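Local coordinates for protein Non-atp dependent l-selective hydantoinase (Arthrobacter aurescens, PDB 1GKR) that hydrolyses the cyclic amide ring of hydantoins, aryl derivatives more readily than alkyl ones, with a two-zinc centre in each subunit of a homotetramer, at residues A[80-84]-A[433-439]; A[101-107]-A[137-143]. One frame throughout, in Å; residues are numbered along the deposited sequence.

Contact 1 of 2, residues A[80-84]-A[433-439]; sequences ESAAV and VAEKGEV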
ATOM      1  N   GLU A  80      16.843  12.057 -41.887  1.00 17.90           N
ATOM      2  CA  GLU A  80      18.249  11.726 -42.096  1.00 19.02           C
ATOM      3  C   GLU A  80      18.921  11.710 -40.731  1.00 18.29           C
ATOM      4  O   GLU A  80      19.871  10.960 -40.510  1.00 18.65           O
ATOM      5  CB  GLU A  80      18.946  12.743 -43.006  1.00 20.24           C
ATOM      6  CG  GLU A  80      18.498  12.679 -44.452  1.00 24.13           C
ATOM      7  CD  GLU A  80      19.564  13.183 -45.406  1.00 27.28           C
ATOM      8  OE1 GLU A  80      20.478  13.896 -44.941  1.00 27.91           O
ATOM      9  OE2 GLU A  80      19.483  12.876 -46.618  1.00 27.71           O
ATOM     10  N   SER A  81      18.435  12.546 -39.817  1.00 17.38           N
ATOM     11  CA  SER A  81      18.985  12.577 -38.469  1.00 19.45           C
ATOM     12  C   SER A  81      18.698  11.231 -37.819  1.00 19.56           C
ATOM     13  O   SER A  81      19.544  10.689 -37.103  1.00 20.00           O
ATOM     14  CB  SER A  81      18.343  13.678 -37.626  1.00 21.06           C
ATOM     15  OG  SER A  81      18.933  14.934 -37.880  1.00 25.25           O
ATOM     16  N   ALA A  82      17.501  10.699 -38.062  1.00 16.91           N
ATOM     17  CA  ALA A  82      17.132   9.407 -37.509  1.00 16.61           C
ATOM     18  C   ALA A  82      18.111   8.369 -38.047  1.00 17.58           C
ATOM     19  O   ALA A  82      18.744   7.636 -37.281  1.00 17.47           O
ATOM     20  CB  ALA A  82      15.715   9.043 -37.913  1.00 13.14           C
ATOM     21  N   ALA A  83      18.245   8.319 -39.368  1.00 16.80           N
ATOM     22  CA  ALA A  83      19.141   7.361 -39.992  1.00 16.61           C
ATOM     23  C   ALA A  83      20.532   7.359 -39.386  1.00 16.94           C
ATOM     24  O   ALA A  83      21.044   6.304 -39.045  1.00 20.44           O
ATOM     25  CB  ALA A  83      19.232   7.615 -41.474  1.00 16.06           C
ATOM     26  N   VAL A  84      21.164   8.515 -39.236  1.00 15.97           N
ATOM     27  CA  VAL A  84      22.505   8.474 -38.673  1.00 16.29           C
ATOM     28  C   VAL A  84      22.443   8.180 -37.196  1.00 14.87           C
ATOM     29  O   VAL A  84      23.393   7.648 -36.634  1.00 17.88           O
ATOM     30  CB  VAL A  84      23.298   9.788 -38.890  1.00 15.98           C
ATOM     31  CG1 VAL A  84      23.225  10.195 -40.335  1.00 18.21           C
ATOM     32  CG2 VAL A  84      22.779  10.878 -37.998  1.00 18.84           C
ATOM     33  N   VAL A 433      21.388   2.406 -45.073  1.00 19.61           N
ATOM     34  CA  VAL A 433      20.854   3.749 -45.280  1.00 18.12           C
ATOM     35  C   VAL A 433      21.815   4.795 -44.751  1.00 19.21           C
ATOM     36  O   VAL A 433      21.777   5.946 -45.161  1.00 20.96           O
ATOM     37  CB  VAL A 433      19.485   3.951 -44.592  1.00 15.69           C
ATOM     38  CG1 VAL A 433      18.450   2.987 -45.164  1.00 12.45           C
ATOM     39  CG2 VAL A 433      19.636   3.768 -43.111  1.00 16.40           C
ATOM     40  N   ALA A 434      22.680   4.403 -43.835  1.00 18.72           N
ATOM     41  CA  ALA A 434      23.634   5.351 -43.310  1.00 20.13           C
ATOM     42  C   ALA A 434      24.859   4.583 -42.916  1.00 24.33           C
ATOM     43  O   ALA A 434      24.779   3.522 -42.294  1.00 26.75           O
ATOM     44  CB  ALA A 434      23.063   6.080 -42.117  1.00 19.35           C
ATOM     45  N   GLU A 435      26.004   5.108 -43.312  1.00 26.96           N
ATOM     46  CA  GLU A 435      27.254   4.474 -42.985  1.00 30.90           C
ATOM     47  C   GLU A 435      28.196   5.588 -42.608  1.00 33.35           C
ATOM     48  O   GLU A 435      28.370   6.542 -43.357  1.00 31.71           O
ATOM     49  CB  GLU A 435      27.774   3.686 -44.179  1.00 31.96           C
ATOM     50  CG  GLU A 435      29.173   3.150 -43.999  1.00 35.76           C
ATOM     51  CD  GLU A 435      29.439   1.944 -44.873  1.00 40.01           C
ATOM     52  OE1 GLU A 435      29.033   1.961 -46.059  1.00 41.43           O
ATOM     53  OE2 GLU A 435      30.059   0.979 -44.373  1.00 43.08           O
ATOM     54  N   LYS A 436      28.772   5.461 -41.418  1.00 38.32           N
ATOM     55  CA  LYS A 436      29.693   6.441 -40.865  1.00 42.36           C
ATOM     56  C   LYS A 436      29.355   7.889 -41.239  1.00 41.88           C
ATOM     57  O   LYS A 436      30.129   8.573 -41.913  1.00 41.13           O
ATOM     58  CB  LYS A 436      31.132   6.077 -41.254  1.00 46.46           C
ATOM     59  CG  LYS A 436      31.297   5.652 -42.696  1.00 56.44           C
ATOM     60  CD  LYS A 436      32.653   4.997 -42.946  1.00 62.59           C
ATOM     61  CE  LYS A 436      32.824   4.648 -44.431  1.00 67.05           C
ATOM     62  NZ  LYS A 436      34.173   4.079 -44.745  1.00 70.28           N
ATOM     63  N   GLY A 437      28.172   8.330 -40.805  1.00 40.26           N
ATOM     64  CA  GLY A 437      27.725   9.697 -41.033  1.00 38.37           C
ATOM     65  C   GLY A 437      27.145  10.100 -42.378  1.00 37.36           C
ATOM     66  O   GLY A 437      26.755  11.256 -42.558  1.00 38.74           O
ATOM     67  N   GLU A 438      27.067   9.166 -43.312  1.00 34.52           N
ATOM     68  CA  GLU A 438      26.553   9.464 -44.636  1.00 33.83           C
ATOM     69  C   GLU A 438      25.232   8.793 -44.930  1.00 29.82           C
ATOM     70  O   GLU A 438      25.116   7.579 -44.808  1.00 29.37           O
ATOM     71  CB  GLU A 438      27.553   8.995 -45.682  1.00 41.23           C
ATOM     72  CG  GLU A 438      28.764   9.867 -45.855  1.00 52.43           C
ATOM     73  CD  GLU A 438      28.546  10.923 -46.913  1.00 60.02           C
ATOM     74  OE1 GLU A 438      27.899  11.956 -46.612  1.00 64.25           O
ATOM     75  OE2 GLU A 438      29.010  10.705 -48.055  1.00 65.37           O
ATOM     76  N   VAL A 439      24.229   9.560 -45.321  1.00 24.96           N
ATOM     77  CA  VAL A 439      22.980   8.913 -45.668  1.00 24.89           C
ATOM     78  C   VAL A 439      23.172   8.495 -47.114  1.00 26.21           C
ATOM     79  O   VAL A 439      23.627   9.287 -47.921  1.00 28.91           O
ATOM     80  CB  VAL A 439      21.785   9.848 -45.546  1.00 22.62           C
ATOM     81  CG1 VAL A 439      20.540   9.152 -46.081  1.00 20.57           C
ATOM     82  CG2 VAL A 439      21.591  10.242 -44.092  1.00 17.56           C
TER
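V439 meets the side chain of E80 obliquely, one methyl leading. V439 CG2 lies 3.8 Å from E80 CB, and the E80 chain passes alongside this methyl from CB to the carboxylate. V439 CG1 stands anti to the backbone N (chi1 173°) and lies near E80 OE2. The aliphatic part of E80 thus serves as an apolar surface for the valine. Its carboxylate is held outside the pair: OE1 forms a salt bridge with R406, and OE2 forms one with K118. These two charges probably keep the acid ionised although the residue is buried.

V84 comes at V439 from another direction, the two side chains crossing at about a right angle. V84 CG1 touches V439 CG2 at 4.1 Å, so this one methyl is shared between E80 and V84. V84 CG1 also lies near G437 O in the turn.

A83 is buried and points at the strand. A83 CB packs against A434 CB at 4.2 Å and against V433 CG2 at the same distance. The methyl of A434 also rests near A83 O, at 3.7 Å. No hydrogen bond joins the two segments; the contact is apolar packing.

Residues 433-439 form a beta hairpin. A type I' turn from E435 to E438 closes it, with G437 at positive phi. V433 and A434 make a classic beta bulge opposite T426 of strand 418-428. Helix 75-85 lies against this hairpin, its 80-84 segment running at 52° to strand 433-435, and strand 418-428 pairs antiparallel with strand 431-435, the first strand of the hairpin.

Contact 2 of 2, residues A[101-107]-A[137-143]; sequences TTLDAFL and KMHDAGA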
ATOM      1  N   THR A 101      -6.203  14.688 -37.226  1.00 16.13           N
ATOM      2  CA  THR A 101      -7.368  14.286 -36.449  1.00 16.98           C
ATOM      3  C   THR A 101      -8.528  13.852 -37.323  1.00 18.37           C
ATOM      4  O   THR A 101      -9.660  13.718 -36.845  1.00 18.89           O
ATOM      5  CB  THR A 101      -7.857  15.437 -35.599  1.00 15.70           C
ATOM      6  OG1 THR A 101      -7.994  16.588 -36.437  1.00 19.10           O
ATOM      7  CG2 THR A 101      -6.879  15.738 -34.481  1.00 11.82           C
ATOM      8  N   THR A 102      -8.233  13.606 -38.594  1.00 19.58           N
ATOM      9  CA  THR A 102      -9.234  13.205 -39.571  1.00 20.18           C
ATOM     10  C   THR A 102      -8.735  12.128 -40.503  1.00 21.41           C
ATOM     11  O   THR A 102      -7.544  12.057 -40.784  1.00 24.42           O
ATOM     12  CB  THR A 102      -9.597  14.382 -40.429  1.00 22.25           C
ATOM     13  OG1 THR A 102     -10.411  15.270 -39.665  1.00 21.98           O
ATOM     14  CG2 THR A 102     -10.324  13.930 -41.678  1.00 26.66           C
ATOM     15  N   LEU A 103      -9.644  11.303 -41.013  1.00 22.27           N
ATOM     16  CA  LEU A 103      -9.236  10.255 -41.935  1.00 20.71           C
ATOM     17  C   LEU A 103      -8.503  10.874 -43.117  1.00 22.12           C
ATOM     18  O   LEU A 103      -7.475  10.351 -43.561  1.00 22.48           O
ATOM     19  CB  LEU A 103     -10.441   9.463 -42.439  1.00 19.77           C
ATOM     20  CG  LEU A 103     -10.049   8.380 -43.454  1.00 19.06           C
ATOM     21  CD1 LEU A 103      -8.972   7.461 -42.883  1.00 19.98           C
ATOM     22  CD2 LEU A 103     -11.265   7.578 -43.819  1.00 20.58           C
ATOM     23  N   ASP A 104      -9.033  11.990 -43.616  1.00 23.66           N
ATOM     24  CA  ASP A 104      -8.429  12.688 -44.744  1.00 26.13           C
ATOM     25  C   ASP A 104      -7.048  13.174 -44.395  1.00 25.29           C
ATOM     26  O   ASP A 104      -6.094  12.890 -45.106  1.00 28.40           O
ATOM     27  CB  ASP A 104      -9.261  13.900 -45.174  1.00 32.75           C
ATOM     28  CG  ASP A 104     -10.592  13.507 -45.784  1.00 43.01           C
ATOM     29  OD1 ASP A 104     -10.604  12.602 -46.648  1.00 48.69           O
ATOM     30  OD2 ASP A 104     -11.626  14.101 -45.407  1.00 48.20           O
ATOM     31  N   ALA A 105      -6.937  13.914 -43.300  1.00 23.63           N
ATOM     32  CA  ALA A 105      -5.644  14.444 -42.894  1.00 22.51           C
ATOM     33  C   ALA A 105      -4.629  13.322 -42.756  1.00 23.76           C
ATOM     34  O   ALA A 105      -3.447  13.492 -43.094  1.00 23.86           O
ATOM     35  CB  ALA A 105      -5.779  15.194 -41.580  1.00 21.85           C
ATOM     36  N   PHE A 106      -5.109  12.178 -42.261  1.00 23.12           N
ATOM     37  CA  PHE A 106      -4.288  11.000 -42.032  1.00 22.49           C
ATOM     38  C   PHE A 106      -3.800  10.426 -43.354  1.00 23.77           C
ATOM     39  O   PHE A 106      -2.600  10.194 -43.528  1.00 24.13           O
ATOM     40  CB  PHE A 106      -5.095   9.944 -41.273  1.00 22.03           C
ATOM     41  CG  PHE A 106      -4.305   8.717 -40.907  1.00 22.36           C
ATOM     42  CD1 PHE A 106      -3.534   8.686 -39.743  1.00 24.40           C
ATOM     43  CD2 PHE A 106      -4.306   7.601 -41.734  1.00 20.37           C
ATOM     44  CE1 PHE A 106      -2.771   7.561 -39.410  1.00 20.06           C
ATOM     45  CE2 PHE A 106      -3.547   6.470 -41.414  1.00 20.27           C
ATOM     46  CZ  PHE A 106      -2.779   6.454 -40.251  1.00 21.02           C
ATOM     47  N   LEU A 107      -4.730  10.185 -44.276  1.00 23.41           N
ATOM     48  CA  LEU A 107      -4.375   9.639 -45.586  1.00 24.22           C
ATOM     49  C   LEU A 107      -3.386  10.531 -46.328  1.00 24.32           C
ATOM     50  O   LEU A 107      -2.505  10.042 -47.044  1.00 23.61           O
ATOM     51  CB  LEU A 107      -5.617   9.462 -46.461  1.00 23.10           C
ATOM     52  CG  LEU A 107      -6.352   8.124 -46.493  1.00 21.87           C
ATOM     53  CD1 LEU A 107      -5.567   7.051 -45.777  1.00 21.17           C
ATOM     54  CD2 LEU A 107      -7.693   8.305 -45.854  1.00 23.65           C
ATOM     55  N   LYS A 137     -12.025   5.356 -37.846  1.00 26.17           N
ATOM     56  CA  LYS A 137     -11.618   5.500 -39.242  1.00 27.32           C
ATOM     57  C   LYS A 137     -10.111   5.413 -39.450  1.00 28.08           C
ATOM     58  O   LYS A 137      -9.632   4.717 -40.358  1.00 26.15           O
ATOM     59  CB  LYS A 137     -12.097   6.840 -39.806  1.00 30.55           C
ATOM     60  CG  LYS A 137     -13.605   7.067 -39.823  1.00 32.86           C
ATOM     61  CD  LYS A 137     -13.910   8.369 -40.560  1.00 35.53           C
ATOM     62  CE  LYS A 137     -15.377   8.763 -40.467  1.00 37.07           C
ATOM     63  NZ  LYS A 137     -15.668   9.975 -41.293  1.00 39.24           N
ATOM     64  N   MET A 138      -9.367   6.150 -38.624  1.00 27.23           N
ATOM     65  CA  MET A 138      -7.914   6.151 -38.732  1.00 26.27           C
ATOM     66  C   MET A 138      -7.353   4.784 -38.344  1.00 26.46           C
ATOM     67  O   MET A 138      -6.384   4.304 -38.947  1.00 24.35           O
ATOM     68  CB  MET A 138      -7.315   7.273 -37.870  1.00 21.62           C
ATOM     69  CG  MET A 138      -7.606   8.642 -38.426  1.00 16.59           C
ATOM     70  SD  MET A 138      -6.834  10.020 -37.574  1.00 17.80           S
ATOM     71  CE  MET A 138      -8.067  10.408 -36.336  1.00 10.84           C
ATOM     72  N   HIS A 139      -7.974   4.157 -37.347  1.00 26.09           N
ATOM     73  CA  HIS A 139      -7.562   2.831 -36.907  1.00 26.49           C
ATOM     74  C   HIS A 139      -7.608   1.892 -38.107  1.00 26.64           C
ATOM     75  O   HIS A 139      -6.630   1.185 -38.395  1.00 25.22           O
ATOM     76  CB  HIS A 139      -8.506   2.298 -35.830  1.00 26.05           C
ATOM     77  CG  HIS A 139      -8.218   0.885 -35.428  1.00 27.29           C
ATOM     78  ND1 HIS A 139      -7.078   0.523 -34.747  1.00 27.73           N
ATOM     79  CD2 HIS A 139      -8.903  -0.262 -35.651  1.00 27.51           C
ATOM     80  CE1 HIS A 139      -7.072  -0.786 -34.568  1.00 28.18           C
ATOM     81  NE2 HIS A 139      -8.167  -1.286 -35.108  1.00 25.75           N
ATOM     82  N   ASP A 140      -8.751   1.898 -38.801  1.00 26.18           N
ATOM     83  CA  ASP A 140      -8.949   1.056 -39.977  1.00 26.45           C
ATOM     84  C   ASP A 140      -8.021   1.419 -41.131  1.00 25.41           C
ATOM     85  O   ASP A 140      -7.748   0.589 -41.996  1.00 26.32           O
ATOM     86  CB  ASP A 140     -10.404   1.111 -40.448  1.00 28.02           C
ATOM     87  CG  ASP A 140     -11.368   0.430 -39.477  1.00 31.89           C
ATOM     88  OD1 ASP A 140     -10.996  -0.599 -38.865  1.00 31.69           O
ATOM     89  OD2 ASP A 140     -12.514   0.915 -39.338  1.00 34.61           O
ATOM     90  N   ALA A 141      -7.526   2.652 -41.149  1.00 24.39           N
ATOM     91  CA  ALA A 141      -6.619   3.058 -42.214  1.00 22.15           C
ATOM     92  C   ALA A 141      -5.174   2.735 -41.859  1.00 23.01           C
ATOM     93  O   ALA A 141      -4.265   3.047 -42.629  1.00 24.00           O
ATOM     94  CB  ALA A 141      -6.766   4.537 -42.503  1.00 20.52           C
ATOM     95  N   GLY A 142      -4.953   2.135 -40.690  1.00 20.71           N
ATOM     96  CA  GLY A 142      -3.596   1.774 -40.324  1.00 20.29           C
ATOM     97  C   GLY A 142      -2.898   2.482 -39.176  1.00 20.37           C
ATOM     98  O   GLY A 142      -1.741   2.173 -38.881  1.00 20.95           O
ATOM     99  N   ALA A 143      -3.563   3.427 -38.526  1.00 18.43           N
ATOM    100  CA  ALA A 143      -2.933   4.116 -37.405  1.00 19.11           C
ATOM    101  C   ALA A 143      -2.572   3.076 -36.342  1.00 19.97           C
ATOM    102  O   ALA A 143      -3.366   2.176 -36.077  1.00 22.97           O
ATOM    103  CB  ALA A 143      -3.891   5.135 -36.822  1.00 19.13           C
TER
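T101 meets M138 through its backbone: M138 CE lies 3.6 Å from T101 C. The methionine chain bends at its last torsion (chi3 -89°), which turns the methyl toward this loop. T101 O is hydrogen-bonded to N131. T102 stands at the N-cap position, but its side chain makes no capping bond. The backbone O of T102 is near M138 SD and accepts the bond from F106 N.

L103 opens the helix and crosses K137 at about a right angle. L103 CB lies 4.1 Å from K137 CB, while its CD1 reaches A141 CB at 3.7 Å. The lysine chain runs on, extended, to a salt bridge with E134, which also accepts a hydrogen bond from L103 N.

F106 fills the middle of the contact. Its CG is anti to the backbone N (chi1 -176°), and the ring reaches across to the end of helix 132-140. M138 CB lies over one face, and M138 SD is 5.1 Å from the F106 ring centroid in an oblique Met-aromatic contact. A141 O is at the ring edge, 3.7 Å from F106 CE2. F106 CE1 touches A143 CB at 3.7 Å, on the same side of the ring plane as M138 CB. An alanine here would remove the ring, and M138 and A143 would probably be left facing a gap. L107 adds a looser contact, its CD1 near A141 CB.

The ring packs against a Schellman motif that ends helix 132-140, with G142 at positive phi and A143 N bonded to M138 O. The contact joins helices 103-116 and 132-140, consistent with helix packing around the barrel of a TIM-barrel amidohydrolase.

Both segments of contact 2 fall in sequence between the two segments of contact 1. Helix 75-85 comes first, then helices 103-116 and 132-140, and the hairpin of strands 431-435 and 438-439 returns near the C-terminus. The contact centres are 30 Å apart and the nearest atoms about 19 Å, so they do not touch. They share no helix or strand. Contact 1 is a long-range closure that brings the late hairpin back to an early helix. Contact 2 is local and joins neighbouring helices on either side of strand 120-123 in sequence. Both lie away from the zinc site and are structural packing within one subunit.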